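Local structure of HpcH/HpaI aldolase/citrate lyase family protein (4MF4) at residues A[82-87]-A[105-110]; A[161-166]-A[184-189]; A[29-34]-A[52-57]; A[226-231]-A[245-250]. The protein is of unknown function but belongs to the HpcH/HpaI aldolase/citrate lyase family, whose members are built on a TIM-barrel fold. One frame throughout, in Å; residues are numbered along the deposited sequence.

Contact 1 of 4, residues A[82-87]-A[105-110]; sequences VVRVPA and MFPCIE. With EDO (1,2-ethanediol), chain G.
Arg-84 and Met-105 form the one paired rung of two parallel strands, and their side chains leave the same face of the sheet and cross obliquely. In both, CG stands anti to the backbone N (chi1 173° and -174°), so each chain starts out beside its own carbonyl carbon. They meet part-way along, where Arg-84 CD rests 3.9 Å from Met-105 SD. Beyond CD the arginine bends at chi3, and its guanidinium offers NH2 edge-on to 1,2-ethanediol, with 2.8 Å between Arg-84 NH2 and O2 of the diol. The methionine bends at its own chi3 and brings CE towards Val-82 CG1. Further along the chain, Val-85 CG2 lies beside the Phe-106 ring, 4.0 Å from CD2, while the Pro-107 ring packs on the backbone carbonyls of Val-85 and Pro-86. Beneath these side chains Met-105 N donates to Val-83 O at 2.8 Å, almost straight, and Val-85 N returns a more bent bond to Met-105 O. Asp-54 and Gln-164 also hold the guanidinium. Helix 90-98 links the strands in a beta-alpha-beta crossover; strand 50-54 borders 80-84, strand 160-165 borders 103-106, and helix 112-121 packs on Phe-106.

Contact 2 of 4, residues A[161-166]-A[184-189]; sequences VIVQVE and DCLFVG
Asp-184 and Val-161 grip each other near the N-terminal end of the pairing. Val-161 N donates to Asp-184 OD2 at 2.9 Å, using the anti lone pair of the carboxylate, and Asp-184 N answers with a bond to Val-161 O that lies in the carbonyl plane. The other carboxylate oxygen pairs with Arg-21, so the acid is held by both backbone and countercharge. Further along, Val-163 uses both its N and its O on the same partner strand: N donates to Cys-185 O, nearly along the C=O axis, and O accepts from Phe-187 N at 2.8 Å. Val-165 N then donates to Phe-187 O, also at 2.8 Å. On the face bearing Ile-162, Gln-164, Cys-185 and Phe-187, Ile-162 CG2 wedges against Phe-187 CB at 3.6 Å. Gln-164 runs alongside the phenylalanine, its CG at the ring edge, 4.0 Å from CD1; the amide and ring planes stand 78° apart, and OE1 is engaged by Arg-84. The other face carries Val-163 and Leu-186, side by side, with 3.8 Å between Val-163 CG2 and Leu-186 CD2. Strand 103-106 flanks 160-165, and strand 225-230 flanks 185-188; Phe-187 reaches across to strand 246-251, whereas Leu-186 and Val-163 pack outward on helix 174-178.

Contact 3 of 4, residues A[29-34]-A[52-57]; sequences GLWLSL and CIDMEH
Trp-31 has an unusual chi1 of -142°, and with chi2 at -110° this lays its indole over the neighbouring strand. Cys-52 SG and Asp-54 CG both stand anti to their backbone N, which lifts a thiol and a carboxylate to the same indole. The sulfur sits over the six-membered ring, 3.8 Å from SG to the centroid, in a sulfur-aromatic contact, and Cys-52 CB adds a CH-pi contact to the same face. At the ring edge, Trp-31 NE1 donates to Asp-54 OD2 at 3.2 Å; the acceptor lies close to the indole plane, yet the N-H comes from above the carboxylate plane. A water joins Asp-54 OD2 to Ser-33 OG. Asp-54 OD1 takes the backbone N of Glu-56 at 2.8 Å, closing an Asx turn, and also pairs with Arg-84, whose positive charge probably helps keep the acid ionised. Under this cluster Cys-52 N donates to Leu-30 O and Leu-32 N to Cys-52 O, the latter at 2.7 Å. Lys-94 and Asp-98 of a second subunit pair with Glu-56 and His-57. Parallel neighbouring strands joined by helix 37-43 make this a beta-alpha-beta unit of a TIM barrel, with polar groups gathered at the C-terminal strand ends.

Contact 4 of 4, residues A[226-231]-A[245-250]; sequences VGIFAG and RLITVS
Backbone hydrogen bonds dominate the pairing of 226-231 with 245-250, and two carbonyls each take two donors. Val-226 O accepts Arg-245 N at 2.9 Å, nearly along the C=O axis, and Leu-246 N from above the carbonyl plane. Ile-228 O receives Thr-248 N at 2.9 Å in an almost straight bond, and the hydroxyl of the same threonine, Thr-248 OG1, at 3.2 Å from above the plane. The threonine chi1 of -44° sets OG1 beside its own backbone N, so both donors address one oxygen. Ala-230 N continues the series to Thr-248 O at 2.9 Å, whereas Ser-250 N reaches Ala-230 O only weakly, where Val-249 centres an inverse gamma turn.

Apolar contacts occupy both faces. Phe-229 crosses Thr-248 obliquely, its CD2 3.6 Å from Thr-248 CG2, and its CZ comes to 3.8 Å from Ser-250 CA; the ring also meets Trp-31 edge-to-face. On the other face Ile-228 CG2 touches Ile-247 CG1 at 4.2 Å, and helix 233-242 covers both isoleucines.

Charge enters at Arg-245, whose side chain leads away to Glu-25. The chemistry thus implies a register fixed mainly by the main chain, with the threonine hydroxyl adding a side-chain bond in the same rotamer that sets its methyl against the phenylalanine.

Overall arrangement
All four contacts are buried pairings of neighbouring parallel strands in one eight-stranded barrel, and no two share a strand. Hydrogen bonds between strands 50-54 and 80-84, 103-106 and 160-165, 185-188 and 225-230, and 246-251 and 27-32 join them in a ring. The centres of contacts 1 and 2 lie about 7 Å from the chain centre, that of contact 4 about 10 Å. Contact 1 is bridged by main-chain hydrogen bonds alone; contacts 2, 3 and 4 add a carboxylate, an indole N-H and a threonine hydroxyl. Arg-84 of contact 1 ties into contacts 3 and 2 through Asp-54 and Gln-164. A second subunit touches contacts 1, 3 and 4, but no other chain touches contact 2.

Contact 1 of 4, residues A[82-87]-A[105-110]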
loop_
_atom_site.group_PDB
_atom_site.type_symbol
_atom_site.label_atom_id
_atom_site.label_comp_id
_atom_site.label_asym_id
_atom_site.label_seq_id
_atom_site.Cartn_x
_atom_site.Cartn_y
_atom_site.Cartn_z
ATOM N N VAL A 82 14.315 -12.628 -13.238
ATOM C CA VAL A 82 15.345 -13.091 -12.319
ATOM C C VAL A 82 15.137 -12.282 -11.032
ATOM O O VAL A 82 14.837 -11.058 -11.099
ATOM C CB VAL A 82 16.732 -12.777 -12.931
ATOM C CG1 VAL A 82 17.852 -13.092 -11.954
ATOM C CG2 VAL A 82 16.934 -13.544 -14.253
ATOM N N VAL A 83 15.269 -12.932 -9.875
ATOM C CA VAL A 83 15.214 -12.211 -8.593
ATOM C C VAL A 83 16.560 -12.247 -7.904
ATOM O O VAL A 83 17.123 -13.337 -7.694
ATOM C CB VAL A 83 14.085 -12.762 -7.655
ATOM C CG1 VAL A 83 14.172 -12.149 -6.263
ATOM C CG2 VAL A 83 12.719 -12.476 -8.238
ATOM N N ARG A 84 17.133 -11.082 -7.576
ATOM C CA ARG A 84 18.321 -11.101 -6.686
ATOM C C ARG A 84 17.887 -10.968 -5.229
ATOM O O ARG A 84 17.389 -9.895 -4.843
ATOM C CB ARG A 84 19.335 -10.011 -6.998
ATOM C CG ARG A 84 20.459 -9.988 -5.939
ATOM C CD ARG A 84 21.704 -9.293 -6.417
ATOM N NE ARG A 84 21.531 -7.849 -6.430
ATOM C CZ ARG A 84 22.487 -6.960 -6.701
ATOM N NH1 ARG A 84 23.731 -7.333 -7.049
ATOM N NH2 ARG A 84 22.189 -5.675 -6.664
ATOM N N VAL A 85 18.084 -12.036 -4.429
ATOM C CA VAL A 85 17.657 -12.021 -3.037
ATOM C C VAL A 85 18.621 -11.168 -2.212
ATOM O O VAL A 85 19.747 -10.898 -2.652
ATOM C CB VAL A 85 17.474 -13.432 -2.421
ATOM C CG1 VAL A 85 16.416 -14.204 -3.188
ATOM C CG2 VAL A 85 18.789 -14.203 -2.336
ATOM N N PRO A 86 18.162 -10.684 -1.041
ATOM C CA PRO A 86 19.005 -9.821 -0.223
ATOM C C PRO A 86 20.208 -10.540 0.392
ATOM O O PRO A 86 21.251 -9.923 0.555
ATOM C CB PRO A 86 18.058 -9.340 0.903
ATOM C CG PRO A 86 16.684 -9.663 0.427
ATOM C CD PRO A 86 16.863 -10.915 -0.404
ATOM N N ALA A 87 20.037 -11.825 0.728
ATOM C CA ALA A 87 21.027 -12.602 1.494
ATOM C C ALA A 87 20.648 -14.086 1.383
ATOM O O ALA A 87 19.568 -14.428 0.941
ATOM C CB ALA A 87 21.020 -12.189 2.960
ATOM N N MET A 105 19.326 -14.991 -8.130
ATOM C CA MET A 105 20.699 -14.553 -8.027
ATOM C C MET A 105 21.053 -14.377 -6.542
ATOM O O MET A 105 20.341 -13.695 -5.800
ATOM C CB MET A 105 20.935 -13.235 -8.770
ATOM C CG MET A 105 22.415 -12.845 -8.778
ATOM S SD MET A 105 22.767 -11.314 -9.639
ATOM C CE MET A 105 21.934 -11.558 -11.191
ATOM N N PHE A 106 22.164 -14.985 -6.118
ATOM C CA PHE A 106 22.673 -14.853 -4.738
ATOM C C PHE A 106 23.906 -13.927 -4.696
ATOM O O PHE A 106 24.911 -14.149 -5.420
ATOM C CB PHE A 106 23.054 -16.238 -4.216
ATOM C CG PHE A 106 21.898 -17.124 -3.988
ATOM C CD1 PHE A 106 21.325 -17.825 -5.037
ATOM C CD2 PHE A 106 21.340 -17.223 -2.720
ATOM C CE1 PHE A 106 20.248 -18.669 -4.815
ATOM C CE2 PHE A 106 20.263 -18.041 -2.496
ATOM C CZ PHE A 106 19.708 -18.769 -3.560
ATOM N N PRO A 107 23.844 -12.883 -3.871
ATOM C CA PRO A 107 24.948 -11.959 -3.733
ATOM C C PRO A 107 26.071 -12.581 -2.930
ATOM O O PRO A 107 25.871 -13.568 -2.245
ATOM C CB PRO A 107 24.350 -10.788 -2.951
ATOM C CG PRO A 107 23.161 -11.288 -2.272
ATOM C CD PRO A 107 22.694 -12.537 -3.010
ATOM N N CYS A 108 27.237 -11.973 -2.962
ATOM C CA CYS A 108 28.251 -12.343 -1.973
ATOM C C CYS A 108 28.528 -13.851 -1.862
ATOM O O CYS A 108 28.503 -14.387 -0.751
ATOM C CB CYS A 108 27.785 -11.922 -0.552
ATOM S SG CYS A 108 27.230 -10.226 -0.261
ATOM N N ILE A 109 28.798 -14.544 -2.959
ATOM C CA ILE A 109 29.120 -15.978 -2.849
ATOM C C ILE A 109 30.651 -16.070 -2.915
ATOM O O ILE A 109 31.236 -15.702 -3.934
ATOM C CB ILE A 109 28.487 -16.807 -3.988
ATOM C CG1 ILE A 109 26.953 -16.826 -3.884
ATOM C CG2 ILE A 109 29.053 -18.218 -4.024
ATOM C CD1 ILE A 109 26.380 -17.579 -2.708
ATOM N N GLU A 110 31.283 -16.565 -1.855
ATOM C CA GLU A 110 32.741 -16.541 -1.769
ATOM C C GLU A 110 33.440 -17.878 -1.725
ATOM O O GLU A 110 34.647 -17.941 -1.956
ATOM C CB GLU A 110 33.125 -15.772 -0.530
ATOM C CG GLU A 110 32.504 -14.399 -0.517
ATOM C CD GLU A 110 33.137 -13.528 0.539
ATOM O OE1 GLU A 110 33.897 -12.613 0.190
ATOM O OE2 GLU A 110 32.898 -13.814 1.732
HETATM C C1 EDO G . 24.387 -5.047 -9.895
HETATM O O1 EDO G . 25.749 -5.512 -9.808
HETATM C C2 EDO G . 24.162 -3.705 -9.209
HETATM O O2 EDO G . 24.106 -3.902 -7.784
#

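Contact 2 of 4, residues A[161-166]-A[184-189]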
loop_
_atom_site.group_PDB
_atom_site.type_symbol
_atom_site.label_atom_id
_atom_site.label_comp_id
_atom_site.label_asym_id
_atom_site.label_seq_id
_atom_site.Cartn_x
_atom_site.Cartn_y
_atom_site.Cartn_z
ATOM N N VAL A 161 20.118 -21.236 -10.610
ATOM C CA VAL A 161 20.874 -20.530 -9.591
ATOM C C VAL A 161 22.038 -19.779 -10.253
ATOM O O VAL A 161 22.862 -20.353 -10.964
ATOM C CB VAL A 161 21.391 -21.479 -8.504
ATOM C CG1 VAL A 161 22.340 -20.775 -7.531
ATOM C CG2 VAL A 161 20.242 -22.159 -7.770
ATOM N N ILE A 162 22.079 -18.486 -9.987
ATOM C CA ILE A 162 23.154 -17.578 -10.391
ATOM C C ILE A 162 23.876 -17.106 -9.115
ATOM O O ILE A 162 23.236 -16.576 -8.165
ATOM C CB ILE A 162 22.618 -16.327 -11.114
ATOM C CG1 ILE A 162 21.719 -16.715 -12.285
ATOM C CG2 ILE A 162 23.784 -15.469 -11.602
ATOM C CD1 ILE A 162 21.004 -15.564 -12.967
ATOM N N VAL A 163 25.196 -17.309 -9.082
ATOM C CA VAL A 163 26.018 -16.895 -7.930
ATOM C C VAL A 163 26.853 -15.664 -8.300
ATOM O O VAL A 163 27.549 -15.651 -9.317
ATOM C CB VAL A 163 26.900 -18.029 -7.402
ATOM C CG1 VAL A 163 26.006 -19.139 -6.871
ATOM C CG2 VAL A 163 27.854 -18.603 -8.441
ATOM N N GLN A 164 26.763 -14.634 -7.481
ATOM C CA GLN A 164 27.508 -13.450 -7.746
ATOM C C GLN A 164 28.884 -13.596 -7.093
ATOM O O GLN A 164 28.981 -13.865 -5.899
ATOM C CB GLN A 164 26.727 -12.231 -7.248
ATOM C CG GLN A 164 27.315 -10.933 -7.706
ATOM C CD GLN A 164 26.353 -9.719 -7.547
ATOM O OE1 GLN A 164 25.207 -9.841 -7.108
ATOM N NE2 GLN A 164 26.862 -8.552 -7.865
ATOM N N VAL A 165 29.943 -13.453 -7.887
ATOM C CA VAL A 165 31.304 -13.605 -7.379
ATOM C C VAL A 165 31.881 -12.197 -7.280
ATOM O O VAL A 165 32.113 -11.535 -8.276
ATOM C CB VAL A 165 32.147 -14.502 -8.285
ATOM C CG1 VAL A 165 33.533 -14.706 -7.690
ATOM C CG2 VAL A 165 31.472 -15.847 -8.476
ATOM N N GLU A 166 32.086 -11.716 -6.082
ATOM C CA GLU A 166 32.335 -10.286 -5.965
ATOM C C GLU A 166 33.290 -9.899 -4.864
ATOM O O GLU A 166 33.285 -8.754 -4.415
ATOM C CB GLU A 166 31.010 -9.506 -5.865
ATOM C CG GLU A 166 30.153 -9.816 -4.658
ATOM C CD GLU A 166 28.737 -9.257 -4.818
ATOM O OE1 GLU A 166 28.569 -8.377 -5.705
ATOM O OE2 GLU A 166 27.805 -9.695 -4.078
ATOM N N ASP A 184 24.324 -22.495 -12.216
ATOM C CA ASP A 184 24.030 -22.380 -13.664
ATOM C C ASP A 184 24.718 -21.150 -14.279
ATOM O O ASP A 184 24.807 -21.042 -15.495
ATOM C CB ASP A 184 22.527 -22.300 -13.929
ATOM C CG ASP A 184 21.749 -23.480 -13.329
ATOM O OD1 ASP A 184 22.104 -24.660 -13.637
ATOM O OD2 ASP A 184 20.820 -23.237 -12.518
ATOM N N CYS A 185 25.214 -20.220 -13.459
ATOM C CA CYS A 185 25.852 -19.041 -14.001
ATOM C C CYS A 185 26.729 -18.384 -12.962
ATOM O O CYS A 185 26.314 -18.293 -11.822
ATOM C CB CYS A 185 24.766 -18.033 -14.387
ATOM S SG CYS A 185 25.408 -16.540 -15.204
ATOM N N LEU A 186 27.895 -17.877 -13.356
ATOM C CA LEU A 186 28.730 -17.088 -12.462
ATOM C C LEU A 186 28.479 -15.645 -12.829
ATOM O O LEU A 186 28.612 -15.299 -14.000
ATOM C CB LEU A 186 30.217 -17.387 -12.654
ATOM C CG LEU A 186 30.690 -18.814 -12.511
ATOM C CD1 LEU A 186 32.134 -18.971 -12.992
ATOM C CD2 LEU A 186 30.508 -19.279 -11.085
ATOM N N PHE A 187 28.160 -14.781 -11.860
ATOM C CA PHE A 187 27.876 -13.386 -12.210
ATOM C C PHE A 187 28.895 -12.422 -11.608
ATOM O O PHE A 187 29.129 -12.432 -10.420
ATOM C CB PHE A 187 26.457 -13.055 -11.765
ATOM C CG PHE A 187 25.954 -11.718 -12.245
ATOM C CD1 PHE A 187 26.194 -10.590 -11.512
ATOM C CD2 PHE A 187 25.194 -11.621 -13.385
ATOM C CE1 PHE A 187 25.687 -9.376 -11.909
ATOM C CE2 PHE A 187 24.687 -10.407 -13.805
ATOM C CZ PHE A 187 24.915 -9.291 -13.051
ATOM N N VAL A 188 29.532 -11.624 -12.448
ATOM C CA VAL A 188 30.451 -10.563 -11.988
ATOM C C VAL A 188 29.764 -9.201 -11.823
ATOM O O VAL A 188 29.212 -8.640 -12.789
ATOM C CB VAL A 188 31.619 -10.398 -13.013
ATOM C CG1 VAL A 188 32.614 -9.351 -12.540
ATOM C CG2 VAL A 188 32.349 -11.714 -13.232
ATOM N N GLY A 189 29.774 -8.663 -10.604
ATOM C CA GLY A 189 29.408 -7.263 -10.387
ATOM C C GLY A 189 30.683 -6.409 -10.302
ATOM O O GLY A 189 31.358 -6.446 -9.297
#

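Contact 3 of 4, residues A[29-34]-A[52-57]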
loop_
_atom_site.group_PDB
_atom_site.type_symbol
_atom_site.label_atom_id
_atom_site.label_comp_id
_atom_site.label_asym_id
_atom_site.label_seq_id
_atom_site.Cartn_x
_atom_site.Cartn_y
_atom_site.Cartn_z
ATOM N N GLY A 29 19.828 -8.558 -20.397
ATOM C CA GLY A 29 18.939 -8.310 -19.269
ATOM C C GLY A 29 18.914 -6.845 -18.938
ATOM O O GLY A 29 19.762 -6.067 -19.392
ATOM N N LEU A 30 17.934 -6.456 -18.145
ATOM C CA LEU A 30 17.872 -5.101 -17.645
ATOM C C LEU A 30 17.624 -5.233 -16.128
ATOM O O LEU A 30 16.858 -6.101 -15.737
ATOM C CB LEU A 30 16.684 -4.433 -18.334
ATOM C CG LEU A 30 16.495 -2.934 -18.252
ATOM C CD1 LEU A 30 17.677 -2.169 -18.910
ATOM C CD2 LEU A 30 15.159 -2.592 -18.934
ATOM N N TRP A 31 18.297 -4.409 -15.312
ATOM C CA TRP A 31 18.108 -4.333 -13.877
ATOM C C TRP A 31 16.891 -3.472 -13.565
ATOM O O TRP A 31 16.751 -2.359 -14.123
ATOM C CB TRP A 31 19.323 -3.657 -13.226
ATOM C CG TRP A 31 19.700 -4.239 -11.944
ATOM C CD1 TRP A 31 19.563 -3.675 -10.716
ATOM C CD2 TRP A 31 20.322 -5.513 -11.749
ATOM N NE1 TRP A 31 20.050 -4.545 -9.763
ATOM C CE2 TRP A 31 20.511 -5.675 -10.378
ATOM C CE3 TRP A 31 20.717 -6.539 -12.610
ATOM C CZ2 TRP A 31 21.103 -6.809 -9.839
ATOM C CZ3 TRP A 31 21.289 -7.674 -12.075
ATOM C CH2 TRP A 31 21.477 -7.808 -10.705
ATOM N N LEU A 32 16.014 -3.984 -12.694
ATOM C CA LEU A 32 14.851 -3.238 -12.280
ATOM C C LEU A 32 15.016 -2.797 -10.828
ATOM O O LEU A 32 14.835 -3.598 -9.917
ATOM C CB LEU A 32 13.564 -4.053 -12.434
ATOM C CG LEU A 32 13.271 -4.687 -13.788
ATOM C CD1 LEU A 32 11.960 -5.452 -13.704
ATOM C CD2 LEU A 32 13.230 -3.656 -14.899
ATOM N N SER A 33 15.352 -1.515 -10.659
ATOM C CA SER A 33 15.559 -0.835 -9.367
ATOM C C SER A 33 14.393 0.068 -8.914
ATOM O O SER A 33 14.286 0.386 -7.722
ATOM C CB SER A 33 16.788 0.083 -9.453
ATOM O OG SER A 33 17.934 -0.645 -9.867
ATOM N N LEU A 34 13.521 0.489 -9.834
ATOM C CA LEU A 34 12.524 1.505 -9.507
ATOM C C LEU A 34 11.389 0.984 -8.622
ATOM O O LEU A 34 10.698 1.786 -7.961
ATOM C CB LEU A 34 11.931 2.143 -10.786
ATOM C CG LEU A 34 12.802 3.057 -11.662
ATOM C CD1 LEU A 34 12.085 3.264 -13.012
ATOM C CD2 LEU A 34 13.049 4.359 -10.915
ATOM N N CYS A 52 15.710 -8.253 -14.118
ATOM C CA CYS A 52 16.078 -8.589 -12.713
ATOM C C CYS A 52 15.363 -7.704 -11.690
ATOM O O CYS A 52 15.532 -6.489 -11.713
ATOM C CB CYS A 52 17.584 -8.500 -12.480
ATOM S SG CYS A 52 18.043 -9.132 -10.857
ATOM N N ILE A 53 14.559 -8.316 -10.845
ATOM C CA ILE A 53 13.930 -7.612 -9.720
ATOM C C ILE A 53 14.907 -7.688 -8.565
ATOM O O ILE A 53 15.124 -8.744 -8.000
ATOM C CB ILE A 53 12.576 -8.228 -9.350
ATOM C CG1 ILE A 53 11.608 -8.154 -10.531
ATOM C CG2 ILE A 53 11.937 -7.542 -8.131
ATOM C CD1 ILE A 53 10.519 -9.197 -10.430
ATOM N N ASP A 54 15.511 -6.559 -8.203
ATOM C CA ASP A 54 16.561 -6.561 -7.168
ATOM C C ASP A 54 15.976 -6.387 -5.741
ATOM O O ASP A 54 15.312 -5.416 -5.516
ATOM C CB ASP A 54 17.500 -5.433 -7.440
ATOM C CG ASP A 54 18.707 -5.429 -6.529
ATOM O OD1 ASP A 54 18.989 -6.447 -5.860
ATOM O OD2 ASP A 54 19.456 -4.434 -6.609
ATOM N N MET A 55 16.257 -7.318 -4.828
ATOM C CA MET A 55 15.863 -7.219 -3.413
ATOM C C MET A 55 17.039 -6.769 -2.554
ATOM O O MET A 55 16.859 -6.428 -1.386
ATOM C CB MET A 55 15.344 -8.537 -2.876
ATOM C CG MET A 55 14.270 -9.165 -3.740
ATOM S SD MET A 55 13.671 -10.642 -2.931
ATOM C CE MET A 55 12.888 -10.033 -1.433
ATOM N N GLU A 56 18.247 -6.726 -3.138
ATOM C CA GLU A 56 19.426 -6.428 -2.319
ATOM C C GLU A 56 19.635 -4.938 -2.246
ATOM O O GLU A 56 19.765 -4.395 -1.150
ATOM C CB GLU A 56 20.681 -7.065 -2.858
ATOM C CG GLU A 56 21.847 -6.909 -1.911
ATOM C CD GLU A 56 23.199 -7.266 -2.539
ATOM O OE1 GLU A 56 23.314 -7.431 -3.747
ATOM O OE2 GLU A 56 24.182 -7.364 -1.784
ATOM N N HIS A 57 19.698 -4.288 -3.418
ATOM C CA HIS A 57 19.936 -2.840 -3.497
ATOM C C HIS A 57 18.766 -2.022 -4.053
ATOM O O HIS A 57 18.971 -0.952 -4.655
ATOM C CB HIS A 57 21.221 -2.571 -4.315
ATOM C CG HIS A 57 22.494 -2.920 -3.586
ATOM N ND1 HIS A 57 22.958 -2.186 -2.513
ATOM C CD2 HIS A 57 23.401 -3.917 -3.779
ATOM C CE1 HIS A 57 24.075 -2.727 -2.058
ATOM N NE2 HIS A 57 24.379 -3.765 -2.826
HETATM O O HOH W 1 19.275 -1.966 -7.721
#

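Contact 4 of 4, residues A[226-231]-A[245-250]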
loop_
_atom_site.group_PDB
_atom_site.type_symbol
_atom_site.label_atom_id
_atom_site.label_comp_id
_atom_site.label_asym_id
_atom_site.label_seq_id
_atom_site.Cartn_x
_atom_site.Cartn_y
_atom_site.Cartn_z
ATOM N N VAL A 226 28.874 -17.261 -17.903
ATOM C CA VAL A 226 29.243 -16.119 -17.088
ATOM C C VAL A 226 28.415 -14.879 -17.418
ATOM O O VAL A 226 28.130 -14.620 -18.569
ATOM C CB VAL A 226 30.724 -15.821 -17.232
ATOM C CG1 VAL A 226 31.150 -14.734 -16.255
ATOM C CG2 VAL A 226 31.493 -17.126 -16.968
ATOM N N GLY A 227 28.039 -14.146 -16.381
ATOM C CA GLY A 227 27.251 -12.924 -16.528
ATOM C C GLY A 227 27.979 -11.741 -15.914
ATOM O O GLY A 227 28.935 -11.924 -15.167
ATOM N N ILE A 228 27.468 -10.542 -16.166
ATOM C CA ILE A 228 28.128 -9.317 -15.775
ATOM C C ILE A 228 27.137 -8.168 -15.847
ATOM O O ILE A 228 26.187 -8.176 -16.672
ATOM C CB ILE A 228 29.367 -9.057 -16.694
ATOM C CG1 ILE A 228 30.240 -7.917 -16.140
ATOM C CG2 ILE A 228 28.926 -8.834 -18.106
ATOM C CD1 ILE A 228 31.639 -7.863 -16.707
ATOM N N PHE A 229 27.333 -7.199 -14.955
ATOM C CA PHE A 229 26.570 -5.964 -14.966
ATOM C C PHE A 229 27.394 -4.970 -15.755
ATOM O O PHE A 229 28.506 -4.627 -15.325
ATOM C CB PHE A 229 26.333 -5.426 -13.527
ATOM C CG PHE A 229 25.438 -4.211 -13.483
ATOM C CD1 PHE A 229 25.976 -2.938 -13.619
ATOM C CD2 PHE A 229 24.074 -4.343 -13.421
ATOM C CE1 PHE A 229 25.163 -1.809 -13.627
ATOM C CE2 PHE A 229 23.247 -3.222 -13.433
ATOM C CZ PHE A 229 23.808 -1.957 -13.535
ATOM N N ALA A 230 26.855 -4.487 -16.880
ATOM C CA ALA A 230 27.501 -3.431 -17.671
ATOM C C ALA A 230 26.847 -2.083 -17.333
ATOM O O ALA A 230 25.590 -1.975 -17.279
ATOM C CB ALA A 230 27.385 -3.732 -19.155
ATOM N N GLY A 231 27.697 -1.076 -17.094
ATOM C CA GLY A 231 27.236 0.295 -16.763
ATOM C C GLY A 231 26.826 1.112 -17.973
ATOM O O GLY A 231 26.177 2.100 -17.832
ATOM N N ARG A 245 28.053 -14.209 -21.466
ATOM C CA ARG A 245 26.718 -14.534 -22.007
ATOM C C ARG A 245 25.530 -13.782 -21.336
ATOM O O ARG A 245 24.686 -13.154 -22.035
ATOM C CB ARG A 245 26.528 -16.022 -21.963
ATOM C CG ARG A 245 27.452 -16.720 -22.971
ATOM C CD ARG A 245 27.120 -18.162 -23.081
ATOM N NE ARG A 245 25.762 -18.277 -23.613
ATOM C CZ ARG A 245 24.871 -19.165 -23.210
ATOM N NH1 ARG A 245 25.164 -20.042 -22.249
ATOM N NH2 ARG A 245 23.670 -19.149 -23.743
ATOM N N LEU A 246 25.488 -13.745 -20.005
ATOM C CA LEU A 246 24.357 -13.086 -19.328
ATOM C C LEU A 246 24.722 -11.653 -18.994
ATOM O O LEU A 246 25.295 -11.343 -17.912
ATOM C CB LEU A 246 23.975 -13.858 -18.078
ATOM C CG LEU A 246 22.664 -13.432 -17.434
ATOM C CD1 LEU A 246 21.494 -14.207 -18.030
ATOM C CD2 LEU A 246 22.691 -13.628 -15.950
ATOM N N ILE A 247 24.406 -10.757 -19.923
ATOM C CA ILE A 247 24.901 -9.398 -19.870
ATOM C C ILE A 247 23.763 -8.447 -19.507
ATOM O O ILE A 247 22.752 -8.419 -20.210
ATOM C CB ILE A 247 25.501 -8.983 -21.213
ATOM C CG1 ILE A 247 26.709 -9.864 -21.534
ATOM C CG2 ILE A 247 25.929 -7.524 -21.150
ATOM C CD1 ILE A 247 27.327 -9.624 -22.893
ATOM N N THR A 248 23.940 -7.708 -18.410
ATOM C CA THR A 248 22.978 -6.722 -17.946
ATOM C C THR A 248 23.331 -5.397 -18.608
ATOM O O THR A 248 24.423 -4.905 -18.410
ATOM C CB THR A 248 23.058 -6.466 -16.416
ATOM O OG1 THR A 248 23.166 -7.675 -15.671
ATOM C CG2 THR A 248 21.850 -5.739 -15.927
ATOM N N VAL A 249 22.391 -4.824 -19.369
ATOM C CA VAL A 249 22.563 -3.531 -20.037
ATOM C C VAL A 249 22.064 -2.421 -19.106
ATOM O O VAL A 249 21.014 -1.791 -19.341
ATOM C CB VAL A 249 21.859 -3.484 -21.430
ATOM C CG1 VAL A 249 22.277 -2.258 -22.212
ATOM C CG2 VAL A 249 22.157 -4.702 -22.283
ATOM N N SER A 250 22.813 -2.220 -18.023
ATOM C CA SER A 250 22.506 -1.240 -16.988
ATOM C C SER A 250 21.122 -1.450 -16.337
ATOM O O SER A 250 20.660 -2.571 -16.222
ATOM C CB SER A 250 22.709 0.179 -17.538
ATOM O OG SER A 250 22.730 1.178 -16.524
#